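Local coordinates for protein SCO1 homolog 1, mitochondrial (Arabidopsis thaliana, PDB 6N5U) that binds copper(I) in its soluble thioredoxin-like domain and is thought to deliver copper to cytochrome c oxidase at the mitochondrial inner membrane, at residues His41-Cys46 and Asp126-His131; Pro47-Lys52 and Ile133-Met138; Ile57-Glu62 and His152-Leu157; Asn143-Tyr148 and Val162-Gln167. All coordinates share one frame; numbering follows the deposited sequence.

Contact 1: residues His41-Cys46 and Asp126-His131. With CU1 (copper (I) ion), chain D.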
# COMPACT_ATOMS: atom_id res chain seq x y z
N HIS A 41 -4.38 -9.55 -8.78
CA HIS A 41 -5.40 -10.03 -9.71
C HIS A 41 -6.70 -9.21 -9.68
O HIS A 41 -7.70 -9.64 -10.27
CB HIS A 41 -5.67 -11.54 -9.50
CG HIS A 41 -4.52 -12.40 -9.92
ND1 HIS A 41 -3.40 -12.54 -9.12
CD2 HIS A 41 -4.32 -13.11 -11.06
CE1 HIS A 41 -2.57 -13.33 -9.79
NE2 HIS A 41 -3.08 -13.70 -10.95
N CYS A 42 -6.68 -8.03 -9.03
CA CYS A 42 -7.83 -7.13 -8.92
C CYS A 42 -8.13 -6.49 -10.26
O CYS A 42 -7.25 -5.86 -10.86
CB CYS A 42 -7.60 -6.09 -7.83
SG CYS A 42 -9.10 -5.17 -7.34
N PRO A 43 -9.38 -6.66 -10.73
CA PRO A 43 -9.75 -6.17 -12.07
C PRO A 43 -9.74 -4.65 -12.29
O PRO A 43 -9.29 -4.22 -13.36
CB PRO A 43 -11.15 -6.75 -12.30
CG PRO A 43 -11.27 -7.89 -11.34
CD PRO A 43 -10.49 -7.45 -10.14
N ASP A 44 -10.28 -3.85 -11.34
CA ASP A 44 -10.36 -2.40 -11.54
C ASP A 44 -9.92 -1.54 -10.36
O ASP A 44 -9.16 -0.60 -10.55
CB ASP A 44 -11.79 -1.98 -11.97
CG ASP A 44 -12.43 -2.83 -13.05
OD1 ASP A 44 -11.85 -2.93 -14.15
OD2 ASP A 44 -13.52 -3.40 -12.78
N ILE A 45 -10.44 -1.83 -9.16
CA ILE A 45 -10.20 -1.07 -7.93
C ILE A 45 -8.71 -0.80 -7.66
O ILE A 45 -8.33 0.37 -7.66
CB ILE A 45 -10.90 -1.74 -6.71
CG1 ILE A 45 -12.43 -1.94 -6.93
CG2 ILE A 45 -10.60 -1.01 -5.39
CD1 ILE A 45 -13.33 -0.65 -7.24
N CYS A 46 -7.87 -1.86 -7.43
CA CYS A 46 -6.43 -1.74 -7.14
C CYS A 46 -5.68 -1.03 -8.26
O CYS A 46 -5.03 -0.03 -7.93
CB CYS A 46 -5.79 -3.08 -6.79
SG CYS A 46 -6.40 -3.84 -5.25
N ASP A 126 -10.13 -17.28 -10.47
CA ASP A 126 -10.40 -18.49 -9.65
C ASP A 126 -11.22 -18.03 -8.45
O ASP A 126 -12.17 -18.69 -8.02
CB ASP A 126 -9.11 -19.20 -9.18
CG ASP A 126 -8.24 -19.69 -10.30
OD1 ASP A 126 -8.57 -20.74 -10.89
OD2 ASP A 126 -7.24 -19.00 -10.61
N TYR A 127 -10.85 -16.85 -7.95
CA TYR A 127 -11.43 -16.15 -6.84
C TYR A 127 -10.89 -14.71 -6.85
O TYR A 127 -9.89 -14.40 -7.53
CB TYR A 127 -11.09 -16.87 -5.51
CG TYR A 127 -9.62 -16.87 -5.15
CD1 TYR A 127 -8.78 -17.89 -5.59
CD2 TYR A 127 -9.07 -15.87 -4.36
CE1 TYR A 127 -7.42 -17.88 -5.29
CE2 TYR A 127 -7.71 -15.85 -4.05
CZ TYR A 127 -6.89 -16.87 -4.52
OH TYR A 127 -5.55 -16.90 -4.20
N LEU A 128 -11.55 -13.85 -6.11
CA LEU A 128 -11.10 -12.48 -5.90
C LEU A 128 -11.01 -12.32 -4.39
O LEU A 128 -11.45 -13.20 -3.66
CB LEU A 128 -12.04 -11.43 -6.54
CG LEU A 128 -12.17 -11.43 -8.07
CD1 LEU A 128 -13.27 -10.53 -8.52
CD2 LEU A 128 -10.90 -11.06 -8.74
N VAL A 129 -10.35 -11.28 -3.93
CA VAL A 129 -10.26 -10.96 -2.51
C VAL A 129 -11.05 -9.66 -2.28
O VAL A 129 -10.77 -8.64 -2.91
CB VAL A 129 -8.81 -10.91 -1.94
CG1 VAL A 129 -8.81 -10.50 -0.47
CG2 VAL A 129 -8.10 -12.26 -2.12
N ASP A 130 -12.10 -9.75 -1.48
CA ASP A 130 -12.93 -8.61 -1.10
C ASP A 130 -12.17 -7.96 0.06
O ASP A 130 -11.79 -8.64 1.01
CB ASP A 130 -14.31 -9.11 -0.67
CG ASP A 130 -15.33 -8.03 -0.38
OD1 ASP A 130 -15.13 -6.89 -0.82
OD2 ASP A 130 -16.33 -8.34 0.28
N HIS A 131 -11.89 -6.66 -0.04
CA HIS A 131 -11.09 -5.99 0.99
C HIS A 131 -11.39 -4.52 1.14
O HIS A 131 -12.12 -3.94 0.32
CB HIS A 131 -9.58 -6.19 0.71
CG HIS A 131 -9.13 -5.56 -0.59
ND1 HIS A 131 -8.62 -4.28 -0.63
CD2 HIS A 131 -9.18 -6.06 -1.84
CE1 HIS A 131 -8.33 -4.06 -1.90
NE2 HIS A 131 -8.65 -5.11 -2.66
CU CU1 D . -8.62 -4.65 -5.15

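Contact 2: residues Pro47-Lys52 and Ile133-Met138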
# COMPACT_ATOMS: atom_id res chain seq x y z
N PRO A 47 -5.77 -1.42 -9.58
CA PRO A 47 -5.07 -0.65 -10.62
C PRO A 47 -5.40 0.86 -10.57
O PRO A 47 -4.47 1.66 -10.64
CB PRO A 47 -5.54 -1.31 -11.92
CG PRO A 47 -5.83 -2.69 -11.55
CD PRO A 47 -6.47 -2.58 -10.19
N ASP A 48 -6.69 1.23 -10.36
CA ASP A 48 -7.11 2.63 -10.29
C ASP A 48 -6.49 3.38 -9.11
O ASP A 48 -5.98 4.49 -9.29
CB ASP A 48 -8.64 2.78 -10.27
CG ASP A 48 -9.36 2.33 -11.52
OD1 ASP A 48 -8.70 2.19 -12.58
OD2 ASP A 48 -10.58 2.10 -11.45
N GLU A 49 -6.59 2.80 -7.91
CA GLU A 49 -6.08 3.33 -6.66
C GLU A 49 -4.58 3.55 -6.68
O GLU A 49 -4.10 4.58 -6.20
CB GLU A 49 -6.48 2.41 -5.51
CG GLU A 49 -7.98 2.40 -5.27
CD GLU A 49 -8.57 3.74 -4.90
OE1 GLU A 49 -8.38 4.16 -3.74
OE2 GLU A 49 -9.21 4.38 -5.77
N LEU A 50 -3.84 2.59 -7.29
CA LEU A 50 -2.40 2.68 -7.43
C LEU A 50 -2.02 3.71 -8.46
O LEU A 50 -1.06 4.44 -8.24
CB LEU A 50 -1.75 1.33 -7.73
CG LEU A 50 -1.67 0.34 -6.56
CD1 LEU A 50 -1.31 -1.03 -7.08
CD2 LEU A 50 -0.68 0.83 -5.46
N ILE A 51 -2.77 3.79 -9.58
CA ILE A 51 -2.49 4.81 -10.60
C ILE A 51 -2.61 6.20 -9.91
O ILE A 51 -1.69 7.01 -10.03
CB ILE A 51 -3.35 4.68 -11.90
CG1 ILE A 51 -2.95 3.46 -12.74
CG2 ILE A 51 -3.26 5.96 -12.75
CD1 ILE A 51 -4.06 2.94 -13.69
N LYS A 52 -3.73 6.41 -9.14
CA LYS A 52 -4.01 7.60 -8.33
C LYS A 52 -2.83 7.88 -7.39
O LYS A 52 -2.30 8.98 -7.40
CB LYS A 52 -5.28 7.38 -7.47
CG LYS A 52 -5.81 8.64 -6.76
CD LYS A 52 -6.48 8.37 -5.40
CE LYS A 52 -7.68 7.46 -5.45
NZ LYS A 52 -8.27 7.29 -4.09
N ILE A 133 -10.81 -0.65 0.97
CA ILE A 133 -10.14 0.24 -0.00
C ILE A 133 -9.61 1.38 0.83
O ILE A 133 -10.36 2.29 1.22
CB ILE A 133 -11.01 0.64 -1.21
CG1 ILE A 133 -11.50 -0.62 -1.94
CG2 ILE A 133 -10.23 1.57 -2.15
CD1 ILE A 133 -12.95 -0.62 -2.31
N VAL A 134 -8.33 1.25 1.20
CA VAL A 134 -7.67 2.10 2.18
C VAL A 134 -6.23 2.55 1.80
O VAL A 134 -5.50 1.81 1.15
CB VAL A 134 -7.67 1.26 3.50
CG1 VAL A 134 -6.85 1.92 4.57
CG2 VAL A 134 -9.08 1.02 4.02
N MET A 135 -5.82 3.74 2.27
CA MET A 135 -4.48 4.29 2.16
C MET A 135 -4.14 4.89 3.52
O MET A 135 -4.98 5.55 4.15
CB MET A 135 -4.31 5.33 1.04
CG MET A 135 -4.38 4.72 -0.33
SD MET A 135 -4.37 5.85 -1.71
CE MET A 135 -5.91 6.87 -1.35
N TYR A 136 -2.91 4.64 3.97
CA TYR A 136 -2.45 5.07 5.28
C TYR A 136 -1.20 5.89 5.16
O TYR A 136 -0.17 5.38 4.73
CB TYR A 136 -2.15 3.84 6.17
CG TYR A 136 -3.34 3.00 6.53
CD1 TYR A 136 -4.30 3.45 7.43
CD2 TYR A 136 -3.48 1.70 6.04
CE1 TYR A 136 -5.37 2.66 7.82
CE2 TYR A 136 -4.54 0.89 6.43
CZ TYR A 136 -5.49 1.37 7.32
OH TYR A 136 -6.61 0.64 7.65
N LEU A 137 -1.27 7.16 5.55
CA LEU A 137 -0.09 8.00 5.48
C LEU A 137 0.64 7.85 6.81
O LEU A 137 0.17 8.34 7.84
CB LEU A 137 -0.45 9.46 5.11
CG LEU A 137 0.59 10.56 5.40
CD1 LEU A 137 1.65 10.64 4.31
CD2 LEU A 137 -0.09 11.88 5.59
N MET A 138 1.75 7.10 6.78
CA MET A 138 2.66 6.86 7.90
C MET A 138 3.74 7.93 7.78
O MET A 138 4.06 8.35 6.66
CB MET A 138 3.33 5.48 7.78
CG MET A 138 2.38 4.31 7.79
SD MET A 138 1.40 4.18 9.31
CE MET A 138 -0.13 4.39 8.65

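Contact 3: residues Ile57-Glu62 and His152-Leu157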
# COMPACT_ATOMS: atom_id res chain seq x y z
N ILE A 57 2.10 10.67 -5.68
CA ILE A 57 3.52 10.63 -5.26
C ILE A 57 4.32 11.71 -5.97
O ILE A 57 5.02 12.49 -5.31
CB ILE A 57 4.15 9.20 -5.39
CG1 ILE A 57 3.53 8.21 -4.37
CG2 ILE A 57 5.69 9.20 -5.29
CD1 ILE A 57 3.46 8.64 -2.86
N ASP A 58 4.15 11.80 -7.31
CA ASP A 58 4.81 12.79 -8.18
C ASP A 58 4.32 14.21 -7.95
O ASP A 58 5.13 15.13 -7.96
CB ASP A 58 4.64 12.40 -9.67
CG ASP A 58 5.35 11.11 -10.07
OD1 ASP A 58 6.18 10.61 -9.27
OD2 ASP A 58 5.07 10.60 -11.19
N LYS A 59 3.01 14.40 -7.75
CA LYS A 59 2.43 15.72 -7.50
C LYS A 59 2.90 16.29 -6.16
O LYS A 59 3.31 17.45 -6.11
CB LYS A 59 0.91 15.66 -7.58
CG LYS A 59 0.38 15.58 -8.99
CD LYS A 59 -0.88 16.42 -9.11
CE LYS A 59 -1.52 16.28 -10.46
NZ LYS A 59 -0.56 16.55 -11.57
N ILE A 60 2.87 15.48 -5.09
CA ILE A 60 3.35 15.81 -3.75
C ILE A 60 4.79 16.34 -3.88
O ILE A 60 5.07 17.44 -3.38
CB ILE A 60 3.34 14.53 -2.86
CG1 ILE A 60 1.90 14.11 -2.46
CG2 ILE A 60 4.25 14.70 -1.65
CD1 ILE A 60 1.78 12.60 -2.02
N LYS A 61 5.69 15.58 -4.59
CA LYS A 61 7.09 15.95 -4.79
C LYS A 61 7.21 17.29 -5.50
O LYS A 61 8.01 18.12 -5.07
CB LYS A 61 7.87 14.83 -5.50
CG LYS A 61 9.35 15.15 -5.83
CD LYS A 61 10.20 15.40 -4.59
CE LYS A 61 11.67 15.34 -4.89
NZ LYS A 61 12.49 15.69 -3.71
N GLU A 62 6.41 17.51 -6.56
CA GLU A 62 6.44 18.76 -7.34
C GLU A 62 6.03 19.96 -6.49
O GLU A 62 6.65 21.01 -6.58
CB GLU A 62 5.50 18.67 -8.56
CG GLU A 62 6.00 17.80 -9.71
CD GLU A 62 4.92 17.33 -10.67
OE1 GLU A 62 4.05 18.15 -11.04
OE2 GLU A 62 4.95 16.13 -11.05
N HIS A 152 -11.30 9.94 -2.66
CA HIS A 152 -10.24 10.87 -3.00
C HIS A 152 -9.83 10.75 -4.47
O HIS A 152 -9.84 9.66 -5.01
CB HIS A 152 -9.01 10.66 -2.11
CG HIS A 152 -9.15 11.26 -0.74
ND1 HIS A 152 -9.05 12.63 -0.54
CD2 HIS A 152 -9.40 10.66 0.44
CE1 HIS A 152 -9.23 12.81 0.75
NE2 HIS A 152 -9.45 11.66 1.39
N ASP A 153 -9.54 11.90 -5.11
CA ASP A 153 -9.02 12.07 -6.45
C ASP A 153 -7.52 12.36 -6.26
O ASP A 153 -7.11 12.63 -5.13
CB ASP A 153 -9.66 13.33 -7.07
CG ASP A 153 -10.93 13.19 -7.86
OD1 ASP A 153 -11.40 12.03 -8.03
OD2 ASP A 153 -11.45 14.24 -8.31
N VAL A 154 -6.71 12.38 -7.35
CA VAL A 154 -5.27 12.71 -7.24
C VAL A 154 -5.05 14.05 -6.51
O VAL A 154 -4.17 14.15 -5.65
CB VAL A 154 -4.55 12.65 -8.61
CG1 VAL A 154 -3.25 13.44 -8.60
CG2 VAL A 154 -4.28 11.22 -9.00
N ASP A 155 -5.90 15.04 -6.80
CA ASP A 155 -5.81 16.36 -6.20
C ASP A 155 -6.12 16.36 -4.71
O ASP A 155 -5.37 16.96 -3.95
CB ASP A 155 -6.66 17.39 -6.96
CG ASP A 155 -6.18 17.72 -8.35
OD1 ASP A 155 -5.04 17.34 -8.69
OD2 ASP A 155 -6.93 18.40 -9.09
N SER A 156 -7.17 15.65 -4.28
CA SER A 156 -7.52 15.63 -2.85
C SER A 156 -6.56 14.79 -1.99
O SER A 156 -6.48 15.00 -0.78
CB SER A 156 -8.97 15.22 -2.64
OG SER A 156 -9.36 14.16 -3.49
N LEU A 157 -5.83 13.85 -2.62
CA LEU A 157 -4.82 13.02 -1.95
C LEU A 157 -3.56 13.86 -1.79
O LEU A 157 -3.06 14.00 -0.66
CB LEU A 157 -4.53 11.71 -2.73
CG LEU A 157 -3.55 10.68 -2.08
CD1 LEU A 157 -3.94 10.38 -0.64
CD2 LEU A 157 -3.48 9.39 -2.87

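Contact 4: residues Asn143-Tyr148 and Val162-Gln167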
# COMPACT_ATOMS: atom_id res chain seq x y z
N ASN A 143 4.72 6.29 12.29
CA ASN A 143 3.56 6.54 13.14
C ASN A 143 2.42 7.00 12.21
O ASN A 143 2.63 7.87 11.35
CB ASN A 143 3.86 7.62 14.20
CG ASN A 143 4.92 7.25 15.22
OD1 ASN A 143 4.93 6.17 15.82
ND2 ASN A 143 5.84 8.17 15.46
N PHE A 144 1.23 6.41 12.35
CA PHE A 144 0.04 6.76 11.58
C PHE A 144 -0.31 8.24 11.70
O PHE A 144 -0.35 8.77 12.81
CB PHE A 144 -1.15 5.89 12.01
CG PHE A 144 -2.44 6.27 11.32
CD1 PHE A 144 -2.63 5.98 9.97
CD2 PHE A 144 -3.44 6.94 12.00
CE1 PHE A 144 -3.81 6.34 9.32
CE2 PHE A 144 -4.63 7.28 11.36
CZ PHE A 144 -4.81 6.98 10.02
N VAL A 145 -0.59 8.88 10.56
CA VAL A 145 -0.93 10.31 10.50
C VAL A 145 -2.36 10.51 9.95
O VAL A 145 -3.21 11.05 10.67
CB VAL A 145 0.16 11.14 9.73
CG1 VAL A 145 -0.20 12.61 9.64
CG2 VAL A 145 1.53 10.96 10.36
N LYS A 146 -2.64 10.06 8.71
CA LYS A 146 -3.96 10.21 8.11
C LYS A 146 -4.38 9.04 7.21
O LYS A 146 -3.55 8.41 6.56
CB LYS A 146 -4.06 11.54 7.35
CG LYS A 146 -5.48 12.09 7.21
CD LYS A 146 -5.73 13.24 8.14
CE LYS A 146 -7.16 13.67 8.10
NZ LYS A 146 -7.44 14.66 9.15
N PHE A 147 -5.69 8.78 7.19
CA PHE A 147 -6.34 7.78 6.37
C PHE A 147 -6.95 8.47 5.12
O PHE A 147 -7.42 9.61 5.21
CB PHE A 147 -7.42 7.03 7.19
CG PHE A 147 -8.39 6.26 6.32
CD1 PHE A 147 -8.01 5.06 5.72
CD2 PHE A 147 -9.64 6.79 6.01
CE1 PHE A 147 -8.88 4.40 4.84
CE2 PHE A 147 -10.51 6.12 5.13
CZ PHE A 147 -10.13 4.92 4.56
N TYR A 148 -6.95 7.76 3.97
CA TYR A 148 -7.52 8.23 2.69
C TYR A 148 -8.33 7.10 2.00
O TYR A 148 -7.76 6.07 1.59
CB TYR A 148 -6.42 8.77 1.77
CG TYR A 148 -5.69 9.97 2.33
CD1 TYR A 148 -6.18 11.26 2.14
CD2 TYR A 148 -4.49 9.83 3.02
CE1 TYR A 148 -5.53 12.37 2.67
CE2 TYR A 148 -3.82 10.93 3.55
CZ TYR A 148 -4.34 12.19 3.37
OH TYR A 148 -3.69 13.27 3.91
N VAL A 162 0.23 16.72 1.47
CA VAL A 162 1.06 17.93 1.53
C VAL A 162 0.73 18.76 2.79
O VAL A 162 1.66 19.16 3.49
CB VAL A 162 1.02 18.73 0.20
CG1 VAL A 162 1.67 20.12 0.32
CG2 VAL A 162 1.68 17.93 -0.94
N LYS A 163 -0.58 18.92 3.14
CA LYS A 163 -1.04 19.64 4.33
C LYS A 163 -0.54 18.99 5.61
O LYS A 163 -0.03 19.68 6.50
CB LYS A 163 -2.59 19.76 4.34
CG LYS A 163 -3.13 20.57 5.53
CD LYS A 163 -4.63 20.79 5.43
CE LYS A 163 -5.07 21.86 6.39
NZ LYS A 163 -6.46 22.32 6.12
N GLU A 164 -0.67 17.67 5.70
CA GLU A 164 -0.22 16.88 6.84
C GLU A 164 1.28 17.02 7.08
O GLU A 164 1.67 17.38 8.19
CB GLU A 164 -0.63 15.40 6.67
CG GLU A 164 -2.13 15.12 6.81
CD GLU A 164 -2.77 15.60 8.10
OE1 GLU A 164 -2.10 15.57 9.16
OE2 GLU A 164 -3.95 16.02 8.05
N ILE A 165 2.11 16.81 6.03
CA ILE A 165 3.58 16.89 6.09
C ILE A 165 4.06 18.20 6.71
O ILE A 165 4.90 18.18 7.63
CB ILE A 165 4.26 16.59 4.72
CG1 ILE A 165 3.98 15.15 4.26
CG2 ILE A 165 5.78 16.84 4.79
CD1 ILE A 165 4.28 14.85 2.82
N ARG A 166 3.51 19.33 6.23
CA ARG A 166 3.87 20.68 6.67
C ARG A 166 3.51 20.94 8.13
O ARG A 166 4.29 21.59 8.84
CB ARG A 166 3.29 21.76 5.73
CG ARG A 166 3.64 21.63 4.23
CD ARG A 166 5.12 21.41 3.93
NE ARG A 166 5.53 21.98 2.65
CZ ARG A 166 6.77 21.89 2.16
NH1 ARG A 166 7.72 21.27 2.84
NH2 ARG A 166 7.07 22.44 0.98
N GLN A 167 2.36 20.41 8.59
CA GLN A 167 1.85 20.51 9.96
C GLN A 167 2.50 19.52 10.94
O GLN A 167 2.29 19.64 12.15
CB GLN A 167 0.33 20.29 9.97
CG GLN A 167 -0.47 21.44 9.39
CD GLN A 167 -1.97 21.21 9.50
OE1 GLN A 167 -2.47 20.08 9.55
NE2 GLN A 167 -2.71 22.31 9.52

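Contact 1: residues His41-Cys46 and Asp126-His131
C46 and H131 are turned onto a shared copper(I) ion by their first torsions: SG of C46 lies anti to the carbonyl carbon (chi1 -64°), while the imidazole of H131 stands between its own backbone N and carbonyl carbon (chi1 63°). This is the copper site of a Sco protein, in which the CxxxC motif at the start of helix 45-64 of the thioredoxin fold meets a histidine from strand 127-131. The ion is bound by C42 SG at 2.3 Å, C46 SG at 2.4 Å and H131 NE2 at 2.5 Å, and it sits at the edge of the imidazole, in the ring plane. C42 SG, the copper and H131 NE2 make an angle of 153°, and the sulfur of C46 enters from the flank. That sulfur also approaches the ring edge, with C46 SG 3.7 Å from H131 NE2. C42 does double duty, because its SG accepts an almost straight hydrogen bond from C46 N (3.5 Å) that ties the two cysteines across the CxxxC loop. Y36 of strand 32-38, in the central sheet, packs against both C46 and H131. Beyond the metal, the contact is closed by L128, whose strand pairs with 117-121: its branch meets the ring of P43, L128 CD2 lying 3.9 Å from P43 CD, and the same methyl rests 3.8 Å from H41 O.

Contact 2: residues Pro47-Lys52 and Ile133-Met138
Apolar against polar is the main kind of touch between E49 and I133, whose side chains meet at about a right angle where helix 45-64 lies over the central sheet of the thioredoxin fold. The methyl I133 CG2 rests 3.6 Å from E49 OE1 and also lies against CG and CD of the glutamate, which bends at chi2 (-61°) to present its flank. One turn on, the terminal methyl of M135 comes up to the lysine, M135 CE being 3.6 Å from K52 NZ. One charged contact runs along the helix: K52 NZ forms a salt bridge with E49 OE1 at 3.2 Å, meeting the oxygen on its syn side, 30° out of the carboxylate plane. The other oxygen, OE2, has a salt bridge to K150, and K52 NZ gives a further weak hydrogen bond to H152 O. With an alanine at E49, K52 and K150 would probably lose their shared carboxylate and a gap would open beside the methyl of I133. The chemistry implies a buried carboxylate gripped at each oxygen by a different lysine, and the apolar cover from I133 and M135 would be expected to strengthen these ion pairs by keeping water off.

Contact 3: residues Ile57-Glu62 and His152-Leu157
K59 and V154 meet where the C-terminal half of helix 45-64 packs, at the surface, against the first turn of helix 154-167, two helices of the thioredoxin fold. From CB, which points at the other helix, the chain of K59 runs to a CG that lies anti to the carbonyl carbon and beside the backbone N (chi1 -76°). A bend at chi2 (-141°) then lays the aliphatic part over the valine at about a right angle. K59 CD sits 3.8 Å from V154 CG1, and CE is equally near that same methyl, so two methylenes of the lysine rest on one branch of V154. CE has a second neighbour in the carboxylate of D155, with K59 CE lying 4.1 Å from D155 OD1. A further bend at chi4 takes the ammonium past this point: K59 NZ stays 5.4 Å from D155 OD1, where the opposite charges may still attract weakly, although this is not a salt bridge. Around this thin contact, I60 fills in against T158, V161 and V162, while V154 also leans on K52 and A55. The valine is carried by a helix start in which D153 is the N-cap, though its carboxylate caps nothing. Instead S156, three residues on, takes the N-H of D153, its OG accepting a hydrogen bond from D153 N at 2.8 Å. The same hydroxyl gives a weak hydrogen bond to the histidine before the cap, S156 OG lying 3.3 Å from H152 ND1.

Contact 4: residues Asn143-Tyr148 and Val162-Gln167
A classic beta bulge in edge strand 144-148 makes V145 and K146 both face L137 of the neighbouring strand 135-138, and both side chains set out toward E164 on helix 154-167. The helix segment runs nearly antiparallel to the strand, at 168°, with the two axes 9.4 Å apart. E164 carries the whole contact from the helix side. Its chain bends at chi2 (-55°), and the two carboxylate oxygens meet different residues: V145 CG1 touches E164 OE1 at 3.5 Å, while K146 crosses at about a right angle and sets its CD 3.3 Å from E164 OE2. The lysine's charge completes only a long salt bridge, K146 NZ to E164 OE2 at 3.9 Å. Further along the strand, Y148 slides past in the opposite direction, its OH 3.8 Å from E164 CG. Replacing E164 with an alanine would probably leave the ammonium of K146 without this mate and remove part of the cover from V145 and the hydroxyl end of Y148. Behind the contact, L137 of strand 135-138 touches E164 as well, Y148 packs on L157 and V161 of the same helix and meets H152 edge-to-face, and V162 turns to I60 and S64 on helix 45-64.

Overall arrangement
From the N terminus, the chain first gives the 41-46 turn, then successive parts of helix 45-64 to contacts 2 and 3. Two more helices and two strands of the central sheet follow, then strand 117-121, before residues 126-131 close contact 1 at the copper. The next strand, 135-138, closes contact 2; the segments of contacts 1, 2 and 3 alternate, so their three loops cross one another. Contact 4 opens at strand 144-148 after contacts 1 and 2 have closed, and crosses contact 3, which closes at 152-157 before helix 154-167 finishes. Strands 135-138 and 144-148 are sheet neighbours, so contacts 2 and 4 join two helices to one sheet, and contact 3 joins those helices directly.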